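Long-range contacts in glucokinase (Streptomyces griseus, PDB 3VGM), which probably catalyses the ATP-dependent phosphorylation of D-glucose to D-glucose 6-phosphate, as a zinc-binding kinase of the ROK family: residues D124-T129 and G136-G141; N107-G112 and G299-V304. All coordinates share one frame; numbering follows the deposited sequence.

Contact 1: D124-T129 and G136-G141; sequences DVICIT and GGIIIG. With K (potassium ion), chain D.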
loop_
_atom_site.group_PDB
_atom_site.type_symbol
_atom_site.label_atom_id
_atom_site.label_comp_id
_atom_site.label_asym_id
_atom_site.label_seq_id
_atom_site.Cartn_x
_atom_site.Cartn_y
_atom_site.Cartn_z
ATOM N N ASP A 124 -10.731 15.945 26.852
ATOM C CA ASP A 124 -9.976 14.934 26.105
ATOM C C ASP A 124 -9.855 15.407 24.646
ATOM O O ASP A 124 -10.830 15.364 23.902
ATOM C CB ASP A 124 -10.659 13.564 26.168
ATOM C CG ASP A 124 -10.769 13.015 27.616
ATOM O OD1 ASP A 124 -9.787 12.463 28.151
ATOM O OD2 ASP A 124 -11.852 13.132 28.231
ATOM N N VAL A 125 -8.677 15.896 24.263
ATOM C CA VAL A 125 -8.477 16.464 22.913
ATOM C C VAL A 125 -7.161 15.971 22.347
ATOM O O VAL A 125 -6.242 15.653 23.107
ATOM C CB VAL A 125 -8.608 18.045 22.833
ATOM C CG1 VAL A 125 -9.432 18.599 23.957
ATOM C CG2 VAL A 125 -7.284 18.746 22.810
ATOM N N ILE A 126 -7.102 15.849 21.034
ATOM C CA ILE A 126 -5.879 15.455 20.352
ATOM C C ILE A 126 -5.537 16.622 19.445
ATOM O O ILE A 126 -6.389 17.078 18.656
ATOM C CB ILE A 126 -6.085 14.160 19.516
ATOM C CG1 ILE A 126 -6.404 12.929 20.410
ATOM C CG2 ILE A 126 -4.909 13.917 18.565
ATOM C CD1 ILE A 126 -5.283 12.561 21.433
ATOM N N CYS A 127 -4.314 17.133 19.578
ATOM C CA CYS A 127 -3.875 18.261 18.734
ATOM C C CYS A 127 -2.917 17.725 17.690
ATOM O O CYS A 127 -2.104 16.859 18.010
ATOM C CB CYS A 127 -3.163 19.295 19.585
ATOM S SG CYS A 127 -4.241 19.927 20.867
ATOM N N ILE A 128 -3.016 18.204 16.444
ATOM C CA ILE A 128 -2.101 17.772 15.407
ATOM C C ILE A 128 -1.488 19.047 14.804
ATOM O O ILE A 128 -2.197 20.032 14.612
ATOM C CB ILE A 128 -2.847 16.987 14.285
ATOM C CG1 ILE A 128 -3.454 15.681 14.826
ATOM C CG2 ILE A 128 -1.927 16.672 13.126
ATOM C CD1 ILE A 128 -2.458 14.763 15.368
ATOM N N THR A 129 -0.190 19.017 14.532
ATOM C CA THR A 129 0.489 20.122 13.865
ATOM C C THR A 129 0.970 19.640 12.508
ATOM O O THR A 129 1.810 18.747 12.429
ATOM C CB THR A 129 1.699 20.620 14.690
ATOM O OG1 THR A 129 1.272 20.939 16.024
ATOM C CG2 THR A 129 2.278 21.888 14.056
ATOM N N GLY A 136 2.143 16.143 17.212
ATOM C CA GLY A 136 0.881 16.353 17.921
ATOM C C GLY A 136 1.059 16.218 19.411
ATOM O O GLY A 136 2.184 16.077 19.898
ATOM N N GLY A 137 -0.051 16.285 20.124
ATOM C CA GLY A 137 -0.055 16.152 21.573
ATOM C C GLY A 137 -1.380 15.549 22.020
ATOM O O GLY A 137 -2.417 15.690 21.344
ATOM N N ILE A 138 -1.331 14.884 23.160
ATOM C CA ILE A 138 -2.471 14.207 23.730
ATOM C C ILE A 138 -2.865 14.845 25.044
ATOM O O ILE A 138 -2.049 14.905 25.975
ATOM C CB ILE A 138 -2.091 12.718 24.025
ATOM C CG1 ILE A 138 -1.746 11.984 22.717
ATOM C CG2 ILE A 138 -3.203 11.988 24.814
ATOM C CD1 ILE A 138 -0.844 10.735 22.951
ATOM N N ILE A 139 -4.129 15.263 25.128
ATOM C CA ILE A 139 -4.725 15.657 26.408
ATOM C C ILE A 139 -5.811 14.656 26.762
ATOM O O ILE A 139 -6.771 14.460 25.988
ATOM C CB ILE A 139 -5.379 17.062 26.341
ATOM C CG1 ILE A 139 -4.436 18.100 25.732
ATOM C CG2 ILE A 139 -5.974 17.465 27.733
ATOM C CD1 ILE A 139 -3.174 18.375 26.509
ATOM N N ILE A 140 -5.649 14.005 27.919
ATOM C CA ILE A 140 -6.636 13.038 28.410
ATOM C C ILE A 140 -6.881 13.360 29.867
ATOM O O ILE A 140 -5.931 13.551 30.628
ATOM C CB ILE A 140 -6.144 11.580 28.270
ATOM C CG1 ILE A 140 -6.168 11.128 26.795
ATOM C CG2 ILE A 140 -7.041 10.567 29.113
ATOM C CD1 ILE A 140 -5.503 9.771 26.588
ATOM N N GLY A 141 -8.152 13.461 30.238
ATOM C CA GLY A 141 -8.545 13.893 31.591
ATOM C C GLY A 141 -7.853 15.163 32.036
ATOM O O GLY A 141 -7.328 15.234 33.165
HETATM K K K D . 4.455 14.956 20.639
HETATM O O HOH W 1 5.100 15.369 17.977
HETATM O O HOH W 2 6.744 13.420 21.204
#
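Val125 and Cys127 pair with Ile139 and Gly137 in a beta hairpin of the actin-like ATPase fold, its strands antiparallel at 172°. Four backbone hydrogen bonds fasten these two pairs: Ile139 N to Val125 O at 2.9 Å, Val125 N back to Ile139 O, and the same exchange between Cys127 and Gly137. A fifth bond uses a side chain. Asp124 CG lies beside its own backbone N (chi1 -62°), which brings OD1 within 2.8 Å of Gly141 N; the N-H meets it from above the carboxylate plane. With an alanine at Asp124, the N-H of Gly141 would probably lose this acceptor and that end of the hairpin its side-chain tie. Apolar packing occupies both faces. Ile126 and Ile138 lie side by side and both touch Phe251 of helix 227-251, with Ile126 CD1 3.8 Å from Ile138 CG1, while Val125 and Ile139 share the face toward helix 105-116. At Gly136 a side chain would strike Cys127 O, and the CA atoms of Gly136 and Ile128 come within 4.2 Å. Gly136 O binds the potassium ion at 2.6 Å, and Gly136 N donates to water 1, itself a ligand of the ion.

Contact 2: N107-G112 and G299-V304; sequences NAAAWG and GKAGLV. With K (potassium ion), chain D.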
loop_
_atom_site.group_PDB
_atom_site.type_symbol
_atom_site.label_atom_id
_atom_site.label_comp_id
_atom_site.label_asym_id
_atom_site.label_seq_id
_atom_site.Cartn_x
_atom_site.Cartn_y
_atom_site.Cartn_z
ATOM N N ASN A 107 3.956 18.733 21.783
ATOM C CA ASN A 107 3.345 18.637 23.125
ATOM C C ASN A 107 3.097 20.031 23.686
ATOM O O ASN A 107 2.001 20.327 24.208
ATOM C CB ASN A 107 4.229 17.866 24.126
ATOM C CG ASN A 107 4.203 16.355 23.923
ATOM O OD1 ASN A 107 3.440 15.825 23.112
ATOM N ND2 ASN A 107 5.048 15.652 24.673
ATOM N N ALA A 108 4.128 20.879 23.620
ATOM C CA ALA A 108 3.996 22.258 24.088
ATOM C C ALA A 108 2.885 23.005 23.344
ATOM O O ALA A 108 2.059 23.683 23.978
ATOM C CB ALA A 108 5.336 23.005 23.950
ATOM N N ALA A 109 2.871 22.906 22.014
ATOM C CA ALA A 109 1.811 23.553 21.217
ATOM C C ALA A 109 0.417 23.024 21.574
ATOM O O ALA A 109 -0.545 23.792 21.642
ATOM C CB ALA A 109 2.077 23.438 19.686
ATOM N N ALA A 110 0.320 21.712 21.814
ATOM C CA ALA A 110 -0.945 21.092 22.191
ATOM C C ALA A 110 -1.412 21.667 23.520
ATOM O O ALA A 110 -2.583 22.004 23.685
ATOM C CB ALA A 110 -0.813 19.543 22.266
ATOM N N TRP A 111 -0.504 21.762 24.489
ATOM C CA TRP A 111 -0.883 22.304 25.793
ATOM C C TRP A 111 -1.303 23.785 25.639
ATOM O O TRP A 111 -2.281 24.217 26.250
ATOM C CB TRP A 111 0.291 22.177 26.778
ATOM C CG TRP A 111 -0.050 22.649 28.146
ATOM C CD1 TRP A 111 0.403 23.798 28.771
ATOM C CD2 TRP A 111 -0.943 22.016 29.055
ATOM N NE1 TRP A 111 -0.144 23.885 30.037
ATOM C CE2 TRP A 111 -0.997 22.820 30.221
ATOM C CE3 TRP A 111 -1.717 20.837 28.996
ATOM C CZ2 TRP A 111 -1.773 22.475 31.333
ATOM C CZ3 TRP A 111 -2.501 20.501 30.095
ATOM C CH2 TRP A 111 -2.522 21.316 31.252
ATOM N N GLY A 112 -0.565 24.547 24.836
ATOM C CA GLY A 112 -0.966 25.946 24.551
ATOM C C GLY A 112 -2.392 26.024 24.006
ATOM O O GLY A 112 -3.217 26.800 24.505
ATOM N N GLY A 299 1.336 30.247 15.177
ATOM C CA GLY A 299 2.714 29.847 15.403
ATOM C C GLY A 299 3.174 30.109 16.826
ATOM O O GLY A 299 4.257 29.680 17.193
ATOM N N LYS A 300 2.359 30.806 17.617
ATOM C CA LYS A 300 2.711 31.124 19.008
ATOM C C LYS A 300 2.354 30.017 20.011
ATOM O O LYS A 300 2.736 30.105 21.187
ATOM C CB LYS A 300 2.080 32.479 19.420
ATOM C CG LYS A 300 2.641 33.586 18.513
ATOM C CD LYS A 300 1.979 34.943 18.720
ATOM C CE LYS A 300 2.370 35.931 17.587
ATOM N NZ LYS A 300 1.823 37.347 17.810
ATOM N N ALA A 301 1.636 28.982 19.557
ATOM C CA ALA A 301 1.123 27.954 20.495
ATOM C C ALA A 301 2.250 27.276 21.298
ATOM O O ALA A 301 2.106 27.056 22.491
ATOM C CB ALA A 301 0.276 26.863 19.725
ATOM N N GLY A 302 3.353 26.928 20.639
ATOM C CA GLY A 302 4.442 26.196 21.328
ATOM C C GLY A 302 5.118 27.081 22.360
ATOM O O GLY A 302 5.428 26.628 23.452
ATOM N N LEU A 303 5.329 28.353 22.013
ATOM C CA LEU A 303 5.958 29.305 22.951
ATOM C C LEU A 303 5.104 29.466 24.218
ATOM O O LEU A 303 5.598 29.314 25.355
ATOM C CB LEU A 303 6.240 30.651 22.243
ATOM C CG LEU A 303 7.189 31.649 22.934
ATOM C CD1 LEU A 303 7.719 32.689 21.939
ATOM C CD2 LEU A 303 6.439 32.338 24.027
ATOM N N VAL A 304 3.827 29.755 24.025
ATOM C CA VAL A 304 2.875 29.896 25.123
ATOM C C VAL A 304 2.759 28.595 25.938
ATOM O O VAL A 304 2.798 28.614 27.178
ATOM C CB VAL A 304 1.482 30.319 24.563
ATOM C CG1 VAL A 304 0.432 30.185 25.591
ATOM C CG2 VAL A 304 1.549 31.828 24.100
HETATM K K K D . 4.455 14.956 20.639
HETATM O O HOH W 1 5.100 15.369 17.977
HETATM O O HOH W 2 6.744 13.420 21.204
#
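Ala109 and Gly302 form the close point between helix 105-116 and helix 301-309, their CA atoms 3.7 Å apart. No hydrogen bond crosses; methyl groups and backbone atoms do the work. Ala109 CB faces Ala301 CB at 3.9 Å, and the Ala301 methyl also rests against Ala109 O. One residue earlier in the helix, Ala108 CB sits 3.7 Å from Gly302 O. At Gly112, CA lies 3.9 Å from Ala301 O, and a side chain there would point at this carbonyl and clash with it. The open side is reached through solvent-exposed Gly299 and Lys300, which lead into the second helix; even at the close point, Ala109 and Gly302 are partly exposed. On the buried side, Trp111 stays off the 299-304 segment but ties the helices further along, its NE1 hydrogen-bonded to Asp308. At the start of the 107-112 segment, Asn107 CG lies beside its backbone N (chi1 -76°), and OD1 binds the potassium ion at 2.8 Å. Val304 and Leu303 touch Ile25 of strand 25-32, so the second helix also meets the five-stranded sheet that contains this strand. Such close helix-to-helix packing through alanine and glycine here joins segments 187 residues apart in the chain, within the two-domain actin-like ATPase fold of the ROK family.

How the contacts relate
Contact 1 is nested within the long loop that contact 2 closes, and their centres lie 12 Å apart. Helix 105-116 joins them: it packs on the 299-304 segment and also lies on the hairpin. Ala110 CB reaches Gly137 CA at 3.5 Å and Cys127 CB at 3.6 Å, while Ile139 CD1 touches Trp111 CE3 at 3.8 Å. Potassium bridges the two contacts, with Gly136 O and Asn107 OD1 3.5 Å apart as fellow ligands; Asn104, Ala153 and both waters complete its shell. The bound glucose is close by, about 6 Å from the side chain of Thr129 in contact 1 and about 8 Å from that of Ala109 in contact 2.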